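Local coordinates for centrosomal protein of 104 kDa (Homo sapiens, PDB 5LPI) that is required for ciliogenesis and for structural integrity at the ciliary tip, here represented by its array of four zinc fingers, at residues A[21-24]-A[30-33]; A[42-47]-A[77-82]; A[102-107]-A[119-124]. All blocks are in the same frame, centred on the assembly; numbering follows the deposited sequence.

Contact 1 of 3, residues A[21-24]-A[30-33]. Unlike the reference sequence in segment 21-24: Glu22 (reference Ser). With ZN (zinc ion), chain G.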
# COMPACT_ATOMS: atom_id res chain seq x y z
N GLU A 21 -7.00 8.89 -21.64
CA GLU A 21 -7.34 8.13 -22.84
C GLU A 21 -6.43 6.91 -22.98
O GLU A 21 -6.88 5.84 -23.41
CB GLU A 21 -7.26 9.03 -24.08
CG GLU A 21 -5.85 9.49 -24.49
CD GLU A 21 -5.23 10.51 -23.54
OE1 GLU A 21 -5.90 10.92 -22.56
OE2 GLU A 21 -4.07 10.91 -23.78
N GLU A 22 -5.16 7.04 -22.58
CA GLU A 22 -4.25 5.91 -22.66
C GLU A 22 -4.61 4.80 -21.68
O GLU A 22 -4.07 3.70 -21.81
CB GLU A 22 -2.81 6.37 -22.41
CG GLU A 22 -2.38 7.57 -23.25
CD GLU A 22 -2.55 7.35 -24.75
OE1 GLU A 22 -2.42 6.19 -25.21
OE2 GLU A 22 -2.82 8.34 -25.46
N PHE A 23 -5.50 5.04 -20.72
CA PHE A 23 -5.87 4.00 -19.76
C PHE A 23 -6.85 3.01 -20.36
O PHE A 23 -7.92 2.77 -19.79
CB PHE A 23 -6.46 4.57 -18.48
CG PHE A 23 -5.44 5.19 -17.58
CD1 PHE A 23 -4.09 5.04 -17.84
CD2 PHE A 23 -5.84 5.92 -16.47
CE1 PHE A 23 -3.15 5.62 -17.01
CE2 PHE A 23 -4.90 6.50 -15.64
CZ PHE A 23 -3.56 6.35 -15.91
N THR A 24 -6.50 2.43 -21.50
CA THR A 24 -7.24 1.28 -22.00
C THR A 24 -7.09 0.13 -21.03
O THR A 24 -6.40 0.25 -20.01
CB THR A 24 -6.73 0.88 -23.39
OG1 THR A 24 -5.40 0.38 -23.28
CG2 THR A 24 -6.74 2.08 -24.33
N LEU A 30 -0.13 -1.52 -17.68
CA LEU A 30 1.18 -0.88 -17.64
C LEU A 30 1.22 0.19 -16.56
O LEU A 30 2.24 0.35 -15.87
CB LEU A 30 1.50 -0.30 -19.02
CG LEU A 30 2.86 0.36 -19.24
CD1 LEU A 30 4.01 -0.57 -18.83
CD2 LEU A 30 2.97 0.72 -20.70
N HIS A 31 0.13 0.94 -16.42
CA HIS A 31 -0.03 1.89 -15.33
C HIS A 31 0.25 1.25 -13.97
O HIS A 31 1.04 1.77 -13.18
CB HIS A 31 -1.44 2.50 -15.37
CG HIS A 31 -1.71 3.48 -14.28
ND1 HIS A 31 -1.08 4.71 -14.22
CD2 HIS A 31 -2.54 3.43 -13.21
CE1 HIS A 31 -1.51 5.37 -13.16
NE2 HIS A 31 -2.39 4.61 -12.53
N TYR A 32 -0.41 0.12 -13.68
CA TYR A 32 -0.22 -0.52 -12.38
C TYR A 32 1.21 -1.02 -12.22
O TYR A 32 1.79 -0.96 -11.13
CB TYR A 32 -1.16 -1.70 -12.19
CG TYR A 32 -2.64 -1.48 -12.48
CD1 TYR A 32 -3.29 -0.30 -12.13
CD2 TYR A 32 -3.39 -2.48 -13.10
CE1 TYR A 32 -4.66 -0.13 -12.40
CE2 TYR A 32 -4.75 -2.32 -13.37
CZ TYR A 32 -5.38 -1.13 -13.02
OH TYR A 32 -6.72 -0.97 -13.30
N TRP A 33 1.78 -1.56 -13.30
CA TRP A 33 3.09 -2.21 -13.22
C TRP A 33 4.19 -1.20 -12.94
O TRP A 33 5.16 -1.52 -12.24
CB TRP A 33 3.36 -2.98 -14.52
CG TRP A 33 4.66 -3.71 -14.57
CD1 TRP A 33 5.68 -3.50 -15.47
CD2 TRP A 33 5.10 -4.77 -13.71
NE1 TRP A 33 6.71 -4.37 -15.21
CE2 TRP A 33 6.38 -5.17 -14.15
CE3 TRP A 33 4.53 -5.45 -12.63
CZ2 TRP A 33 7.11 -6.18 -13.52
CZ3 TRP A 33 5.24 -6.46 -12.01
CH2 TRP A 33 6.52 -6.82 -12.47
ZN ZN G . -3.36 4.68 -10.63
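The loop carrying Phe23 passes helix 27-35 at a distance, with the CA atoms of Phe23 and His31 7.6 Å apart, so side chains do all the touching. Phe23 is the centre of an inverse gamma turn, in which Thr24 N reaches back to Glu22 O in a weak hydrogen bond. The CG of Phe23 stands anti to its own carbonyl carbon (chi1 -75°), which carries the far end of the ring towards the helix. There CZ settles over one face of the His31 imidazole, off centre on the ND1 side, and comes within 3.4 Å of His31 ND1; CE1 lies alongside, 3.8 Å from His31 CG. The two planes meet at 49° with centroids 4.5 Å apart, an oblique aromatic pair.

The imidazole is fixed at its other end by the metal: His31 NE2 binds the zinc ion at 2.1 Å, and Cys13, Cys16 and Cys36 complete this site of three cysteines and one histidine. Phe23 is therefore a second-shell residue, lying against one face of a first-shell ligand, where it probably restricts the turning of that ring. An alanine here is likely to open a gap over that face and leave the imidazole freer to turn about its bond to the zinc ion. Both residues are buried.

Downstream, Thr24 OG1 caps Gly27 N where the chain turns into helix 27-35. From that helix His31 points at the loop, while Tyr32 packs edge-to-face on Phe15 and Trp33 makes a cation-pi contact with Arg41, in the strand 39-41 of the following finger.

Contact 2 of 3, residues A[42-47]-A[77-82]. With ZN (zinc ion), chain F.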
# COMPACT_ATOMS: atom_id res chain seq x y z
N CYS A 42 5.59 -5.94 -5.11
CA CYS A 42 6.17 -6.68 -4.00
C CYS A 42 7.54 -7.22 -4.38
O CYS A 42 7.67 -7.97 -5.36
CB CYS A 42 5.25 -7.83 -3.58
SG CYS A 42 5.94 -8.76 -2.22
N ASP A 43 8.58 -6.86 -3.62
CA ASP A 43 9.91 -7.34 -3.99
C ASP A 43 10.05 -8.85 -3.79
O ASP A 43 10.91 -9.47 -4.41
CB ASP A 43 10.99 -6.60 -3.18
CG ASP A 43 12.40 -6.78 -3.76
OD1 ASP A 43 12.54 -7.10 -4.96
OD2 ASP A 43 13.37 -6.60 -2.99
N HIS A 44 9.19 -9.45 -2.96
CA HIS A 44 9.35 -10.85 -2.62
C HIS A 44 8.70 -11.78 -3.64
O HIS A 44 9.28 -12.82 -3.98
CB HIS A 44 8.80 -11.07 -1.21
CG HIS A 44 9.36 -10.09 -0.22
ND1 HIS A 44 10.66 -10.16 0.23
CD2 HIS A 44 8.84 -8.96 0.31
CE1 HIS A 44 10.89 -9.15 1.05
NE2 HIS A 44 9.81 -8.40 1.10
N CYS A 45 7.53 -11.40 -4.19
CA CYS A 45 6.81 -12.24 -5.13
C CYS A 45 6.67 -11.61 -6.51
O CYS A 45 6.20 -12.30 -7.43
CB CYS A 45 5.41 -12.56 -4.58
SG CYS A 45 4.27 -11.17 -4.64
N LYS A 46 7.05 -10.35 -6.67
CA LYS A 46 7.02 -9.57 -7.91
C LYS A 46 5.61 -9.24 -8.40
O LYS A 46 5.45 -8.80 -9.55
CB LYS A 46 7.82 -10.23 -9.05
CG LYS A 46 9.18 -10.79 -8.61
CD LYS A 46 10.09 -9.77 -7.96
CE LYS A 46 11.43 -10.41 -7.57
NZ LYS A 46 12.37 -9.40 -6.99
N GLN A 47 4.59 -9.41 -7.57
CA GLN A 47 3.24 -9.00 -7.91
C GLN A 47 3.04 -7.53 -7.55
O GLN A 47 3.69 -7.01 -6.64
CB GLN A 47 2.20 -9.82 -7.15
CG GLN A 47 2.25 -11.30 -7.47
CD GLN A 47 1.52 -11.62 -8.74
OE1 GLN A 47 2.13 -11.93 -9.76
NE2 GLN A 47 0.19 -11.53 -8.70
N ALA A 77 4.60 -6.65 8.87
CA ALA A 77 5.26 -7.91 8.59
C ALA A 77 6.77 -7.76 8.71
O ALA A 77 7.36 -6.79 8.23
CB ALA A 77 4.92 -8.40 7.18
N VAL A 78 7.40 -8.74 9.36
CA VAL A 78 8.84 -8.80 9.54
C VAL A 78 9.27 -10.21 9.15
O VAL A 78 8.52 -11.17 9.39
CB VAL A 78 9.23 -8.49 11.00
CG1 VAL A 78 10.74 -8.59 11.20
CG2 VAL A 78 8.72 -7.09 11.41
N PHE A 79 10.44 -10.34 8.55
CA PHE A 79 10.99 -11.66 8.29
C PHE A 79 10.93 -12.49 9.57
O PHE A 79 11.22 -11.99 10.66
CB PHE A 79 12.43 -11.57 7.80
CG PHE A 79 12.55 -11.28 6.33
CD1 PHE A 79 11.96 -12.11 5.39
CD2 PHE A 79 13.30 -10.20 5.89
CE1 PHE A 79 12.10 -11.85 4.04
CE2 PHE A 79 13.43 -9.92 4.54
CZ PHE A 79 12.83 -10.75 3.62
N LYS A 80 10.50 -13.75 9.44
CA LYS A 80 10.25 -14.55 10.64
C LYS A 80 11.50 -14.69 11.49
O LYS A 80 11.43 -14.65 12.72
CB LYS A 80 9.70 -15.93 10.26
CG LYS A 80 8.25 -16.12 10.62
CD LYS A 80 7.75 -17.50 10.20
CE LYS A 80 6.23 -17.56 10.25
NZ LYS A 80 5.69 -18.80 9.60
N GLU A 81 12.67 -14.82 10.85
CA GLU A 81 13.90 -15.01 11.61
C GLU A 81 14.30 -13.76 12.38
O GLU A 81 14.91 -13.88 13.45
CB GLU A 81 15.05 -15.44 10.68
CG GLU A 81 15.39 -14.45 9.57
CD GLU A 81 14.60 -14.72 8.29
OE1 GLU A 81 13.44 -15.17 8.39
OE2 GLU A 81 15.15 -14.51 7.19
N GLU A 82 13.98 -12.57 11.87
CA GLU A 82 14.36 -11.32 12.51
C GLU A 82 13.34 -10.84 13.52
O GLU A 82 13.62 -9.89 14.26
CB GLU A 82 14.58 -10.23 11.45
CG GLU A 82 15.63 -10.58 10.40
CD GLU A 82 15.70 -9.55 9.27
OE1 GLU A 82 14.63 -9.08 8.83
OE2 GLU A 82 16.82 -9.22 8.83
ZN ZN F . 4.39 -10.50 -2.34
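His44 and Phe79 both carry CG anti to their own carbonyl carbon (chi1 -51° and -82°), and these torsions send the two rings toward each other from backbones whose nearest CA atoms, those of His44 and Phe79, are 11.1 Å apart. The contact is narrow: Phe79 CZ lies 3.6 Å from His44 CE1, with His44 ND1 a little farther off. The planes are almost perpendicular, at 89°, yet the approach is oblique to both rings and the centroids stay 5.5 Å apart.

His44 lies inside the CxxC knuckle of a zinc finger, between two metal ligands: Cys42 SG and Cys45 SG bind the zinc ion, with His57 and Cys62 as the other ligands. Cys42 SG also accepts weak N-H bonds from His44 and Cys45, while Gln47 N donates to Cys45 SG at 3.4 Å. Lys46 folds back over the turn, its NZ 3.1 Å from Asp43 OD1 in a salt bridge and also bonded to Asp43 O.

Phe79 belongs to the next finger, at the end of strand 77-79, which pairs with strand 68-70. Phe68 of that partner strand bridges the two aromatics, stacking on Phe79 and meeting His44 edge-to-face. Leu58 of helix 54-60 also touches His44.

Contact 3 of 3, residues A[102-107]-A[119-124]. With ZN (zinc ion), chain H.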
# COMPACT_ATOMS: atom_id res chain seq x y z
N ASN A 102 -4.76 5.29 9.61
CA ASN A 102 -3.99 4.59 8.59
C ASN A 102 -2.54 4.42 9.04
O ASN A 102 -1.97 5.27 9.73
CB ASN A 102 -3.97 5.37 7.29
CG ASN A 102 -5.29 5.39 6.60
OD1 ASN A 102 -6.13 4.52 6.82
ND2 ASN A 102 -5.50 6.40 5.75
N ARG A 103 -1.92 3.34 8.58
CA ARG A 103 -0.52 3.05 8.87
C ARG A 103 0.20 2.83 7.55
O ARG A 103 -0.12 1.89 6.81
CB ARG A 103 -0.39 1.81 9.76
CG ARG A 103 1.01 1.23 9.81
CD ARG A 103 2.02 2.25 10.33
NE ARG A 103 3.27 1.62 10.78
CZ ARG A 103 3.68 1.60 12.05
NH1 ARG A 103 2.96 2.19 13.01
NH2 ARG A 103 4.84 1.02 12.36
N CYS A 104 1.17 3.69 7.25
CA CYS A 104 1.96 3.53 6.03
C CYS A 104 3.02 2.46 6.25
O CYS A 104 3.85 2.61 7.15
CB CYS A 104 2.64 4.82 5.61
SG CYS A 104 3.49 4.61 4.02
N PRO A 105 3.02 1.38 5.47
CA PRO A 105 4.07 0.37 5.62
C PRO A 105 5.40 0.79 5.01
O PRO A 105 6.40 0.09 5.21
CB PRO A 105 3.49 -0.83 4.88
CG PRO A 105 2.76 -0.18 3.70
CD PRO A 105 2.12 1.08 4.33
N LEU A 106 5.45 1.89 4.26
CA LEU A 106 6.70 2.32 3.64
C LEU A 106 7.50 3.25 4.55
O LEU A 106 8.72 3.10 4.67
CB LEU A 106 6.42 3.03 2.31
CG LEU A 106 5.58 2.24 1.29
CD1 LEU A 106 5.41 3.05 0.01
CD2 LEU A 106 6.22 0.85 1.00
N CYS A 107 6.84 4.21 5.19
CA CYS A 107 7.53 5.14 6.08
C CYS A 107 7.16 4.94 7.55
O CYS A 107 7.71 5.63 8.41
CB CYS A 107 7.26 6.59 5.66
SG CYS A 107 5.57 7.18 6.01
N LYS A 119 -4.68 8.63 -0.17
CA LYS A 119 -4.28 9.30 -1.39
C LYS A 119 -3.40 10.51 -1.10
O LYS A 119 -2.38 10.71 -1.76
CB LYS A 119 -5.51 9.72 -2.21
CG LYS A 119 -6.22 8.56 -2.89
CD LYS A 119 -7.23 9.09 -3.92
CE LYS A 119 -7.89 7.98 -4.71
NZ LYS A 119 -8.87 7.21 -3.88
N ALA A 120 -3.78 11.31 -0.10
CA ALA A 120 -2.99 12.51 0.19
C ALA A 120 -1.60 12.14 0.71
O ALA A 120 -0.61 12.81 0.38
CB ALA A 120 -3.74 13.39 1.20
N HIS A 121 -1.50 11.08 1.51
CA HIS A 121 -0.20 10.66 2.00
C HIS A 121 0.69 10.16 0.86
O HIS A 121 1.84 10.58 0.73
CB HIS A 121 -0.36 9.56 3.04
CG HIS A 121 0.95 9.08 3.59
ND1 HIS A 121 1.65 9.77 4.56
CD2 HIS A 121 1.70 8.00 3.28
CE1 HIS A 121 2.77 9.13 4.83
NE2 HIS A 121 2.82 8.04 4.08
N LEU A 122 0.17 9.27 0.03
CA LEU A 122 1.01 8.61 -0.96
C LEU A 122 1.27 9.47 -2.20
O LEU A 122 2.33 9.35 -2.81
CB LEU A 122 0.38 7.27 -1.35
CG LEU A 122 0.44 6.22 -0.22
CD1 LEU A 122 -0.31 4.97 -0.62
CD2 LEU A 122 1.90 5.88 0.13
N MET A 123 0.34 10.35 -2.56
CA MET A 123 0.47 11.12 -3.79
C MET A 123 0.65 12.62 -3.59
O MET A 123 1.12 13.29 -4.51
CB MET A 123 -0.77 10.91 -4.66
CG MET A 123 -1.12 9.46 -4.76
SD MET A 123 -2.20 9.19 -6.14
CE MET A 123 -3.77 9.60 -5.50
N GLY A 124 0.27 13.15 -2.44
CA GLY A 124 0.24 14.58 -2.26
C GLY A 124 1.63 15.15 -2.19
O GLY A 124 2.63 14.42 -2.17
ZN ZN H . 4.43 6.74 3.92
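Cys104, Cys107 and His121 close on one zinc ion, and this is the tight half of the contact. Cys104 SG binds the metal at 2.3 Å and Cys107 SG at 2.4 Å. His121 NE2 sits at 2.1 Å, and Cys128 supplies the fourth ligand of this site of three cysteines and one histidine. Cys107 SG meets the imidazole edge-on, 3.5 Å from His121 NE2, whereas Cys104 SG comes up obliquely. With CG anti to the backbone N (chi1 -180°), the histidine ring extends from the helix to the metal, so that NE2 faces it. The thiolate of Cys104 is further gripped by N-H groups of its own turn: Cys107 N donates at 3.6 Å with an angle of 164°, and Leu106 N adds a weak bond. Such donors would probably temper the negative charge on the sulfur.

The rest is looser. Leu122 CD2 only grazes Cys104 SG at 4.4 Å, and Leu106, partly exposed, barely reaches the helix.

Strand 102-103 leads into the knuckle and pairs with strand 110-111, whose Phe111 stacks on the His121 ring and touches Cys104. Helix 115-123 supplies His121, while Pro105 and Leu106 turn to Leu54 of helix 54-60, joining this finger to an earlier one.

In the fold
All three contacts involve zinc fingers of one array, follow one another along the chain and include ligands of three different metal ions. Contacts 1 and 3 are buried and lie within a finger: each sets a helix-borne histidine ligand against an upstream segment, an aromatic second-shell neighbour in contact 1 and the cysteine knuckle itself in contact 3. Contact 2 is the surface one and the only one to join two fingers, its metal belonging to one side alone. Contacts 1 and 2 touch where Trp33 CZ3 packs on Lys46 O, although their centres lie about 27 Å apart; contact 3 touches neither, and its centre is nearest the middle of the chain.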